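Chitinase A (PDB 4MNK) probably hydrolyses chitin as a class V plant chitinase of glycoside hydrolase family 18, and binds a chitin oligosaccharide. Local coordinates at residues K313-Y316 with A317-R321. Numbering follows the deposited sequence.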
loop_
_atom_site.group_PDB
_atom_site.type_symbol
_atom_site.label_atom_id
_atom_site.label_comp_id
_atom_site.label_asym_id
_atom_site.label_seq_id
_atom_site.Cartn_x
_atom_site.Cartn_y
_atom_site.Cartn_z
ATOM N N LYS A 313 1.213 11.696 11.268
ATOM C CA LYS A 313 1.746 11.252 9.973
ATOM C C LYS A 313 1.153 12.034 8.806
ATOM O O LYS A 313 1.862 12.371 7.858
ATOM C CB LYS A 313 1.513 9.755 9.768
ATOM C CG LYS A 313 2.464 8.885 10.544
ATOM C CD LYS A 313 2.228 7.424 10.257
ATOM C CE LYS A 313 3.325 6.600 10.877
ATOM N NZ LYS A 313 3.165 5.169 10.538
ATOM N N VAL A 314 -0.144 12.318 8.878
ATOM C CA VAL A 314 -0.824 13.055 7.814
ATOM C C VAL A 314 -0.355 14.511 7.775
ATOM O O VAL A 314 -0.125 15.065 6.697
ATOM C CB VAL A 314 -2.361 12.933 7.932
ATOM C CG1 VAL A 314 -3.071 13.847 6.940
ATOM C CG2 VAL A 314 -2.782 11.487 7.711
ATOM N N GLN A 315 -0.180 15.112 8.950
ATOM C CA GLN A 315 0.373 16.460 9.033
ATOM C C GLN A 315 1.810 16.485 8.511
ATOM O O GLN A 315 2.199 17.415 7.805
ATOM C CB GLN A 315 0.292 17.004 10.463
ATOM C CG GLN A 315 0.637 18.490 10.589
ATOM C CD GLN A 315 -0.244 19.389 9.735
ATOM O OE1 GLN A 315 -1.431 19.123 9.539
ATOM N NE2 GLN A 315 0.338 20.469 9.230
ATOM N N TYR A 316 2.586 15.457 8.857
ATOM C CA TYR A 316 3.933 15.282 8.307
ATOM C C TYR A 316 3.910 15.288 6.775
ATOM O O TYR A 316 4.700 15.991 6.144
ATOM C CB TYR A 316 4.586 13.996 8.837
ATOM C CG TYR A 316 5.835 13.593 8.079
ATOM C CD1 TYR A 316 7.083 14.116 8.419
ATOM C CD2 TYR A 316 5.766 12.701 7.005
ATOM C CE1 TYR A 316 8.230 13.755 7.715
ATOM C CE2 TYR A 316 6.905 12.340 6.294
ATOM C CZ TYR A 316 8.129 12.867 6.656
ATOM O OH TYR A 316 9.249 12.504 5.948
ATOM N N ALA A 317 3.010 14.503 6.184
ATOM C CA ALA A 317 2.882 14.425 4.728
ATOM C C ALA A 317 2.568 15.789 4.124
ATOM O O ALA A 317 3.119 16.159 3.083
ATOM C CB ALA A 317 1.823 13.394 4.332
ATOM N N LYS A 318 1.697 16.543 4.791
ATOM C CA LYS A 318 1.371 17.893 4.345
ATOM C C LYS A 318 2.579 18.828 4.443
ATOM O O LYS A 318 2.857 19.572 3.500
ATOM C CB LYS A 318 0.168 18.454 5.111
ATOM C CG LYS A 318 -0.553 19.568 4.362
ATOM C CD LYS A 318 -1.998 19.733 4.813
ATOM C CE LYS A 318 -2.122 20.724 5.952
ATOM N NZ LYS A 318 -3.546 21.082 6.200
ATOM N N GLU A 319 3.296 18.766 5.569
ATOM C CA GLU A 319 4.519 19.550 5.796
ATOM C C GLU A 319 5.588 19.248 4.747
ATOM O O GLU A 319 6.306 20.145 4.300
ATOM C CB GLU A 319 5.102 19.260 7.183
ATOM C CG GLU A 319 4.279 19.749 8.370
ATOM C CD GLU A 319 4.624 19.027 9.673
ATOM O OE1 GLU A 319 5.585 18.222 9.695
ATOM O OE2 GLU A 319 3.930 19.261 10.684
ATOM N N LYS A 320 5.689 17.976 4.366
ATOM C CA LYS A 320 6.666 17.544 3.371
ATOM C C LYS A 320 6.189 17.756 1.935
ATOM O O LYS A 320 6.897 17.407 0.987
ATOM C CB LYS A 320 7.066 16.081 3.597
ATOM C CG LYS A 320 7.909 15.837 4.844
ATOM C CD LYS A 320 9.222 16.630 4.852
ATOM C CE LYS A 320 10.186 16.152 3.778
ATOM N NZ LYS A 320 11.440 16.957 3.760
ATOM N N ARG A 321 4.994 18.331 1.787
ATOM C CA ARG A 321 4.420 18.703 0.483
ATOM C C ARG A 321 4.091 17.498 -0.400
ATOM O O ARG A 321 4.096 17.582 -1.633
ATOM C CB ARG A 321 5.333 19.698 -0.248
ATOM C CG ARG A 321 5.854 20.807 0.660
ATOM C CD ARG A 321 6.869 21.682 -0.028
ATOM N NE ARG A 321 8.027 20.928 -0.501
ATOM C CZ ARG A 321 8.969 21.433 -1.290
ATOM N NH1 ARG A 321 9.984 20.677 -1.683
ATOM N NH2 ARG A 321 8.895 22.696 -1.687
HETATM O O HOH W 1 -3.633 20.367 8.868
#
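Lys-320 sets its CG methylene over one face of the Tyr-316 ring in this TIM-barrel chitinase; Tyr-316 lies in the last turn of helix 307-319 and Lys-320 directly after its end, where the helix terminates in a Schellman motif. The evidence for a CH-pi contact is that Lys-320 CG sits 3.7 Å from the Tyr-316 ring centroid, 23° off the normal and displaced toward the rim, nearest to CZ at 3.5 Å. The tyrosine ring reaches this place because its CG is anti to the backbone N (chi1 167°).

Glu-319 crosses Gln-315 at about a right angle, its OE2 in van der Waals contact with the Gln-315 CG methylene at 3.4 Å and its carboxylate plane turned 64° from the amide plane. One water bridges Gln-315 and Lys-318, donating to OE1 of Gln-315 at 2.6 Å and accepting from NZ of Lys-318 at 2.8 Å. Four i to i+4 bonds hold the backbone beneath; Lys-320 N reaches Tyr-316 O at 2.8 Å.

Further out, the Lys-318 ammonium also bonds to Trp-346 O and makes a cation-pi contact with Trp-346. The Lys-320 chain bends about CB-CG and again about CG-CD, which carries its end away from the ring, and NZ forms a salt bridge with Glu-222 of helix 217-227. Ser-218 and Ile-221 of that helix, with Leu-208 and Arg-209, also touch the ring, whereas Tyr-316 OH is buried without a polar partner. Replacing Tyr-316 with an alanine removes the ring, which is likely to leave Lys-320 CG without its aromatic face and to open a gap against helix 217-227. At the terminus Arg-321 takes positive phi, and its N donates to Lys-318 O at 3.0 Å.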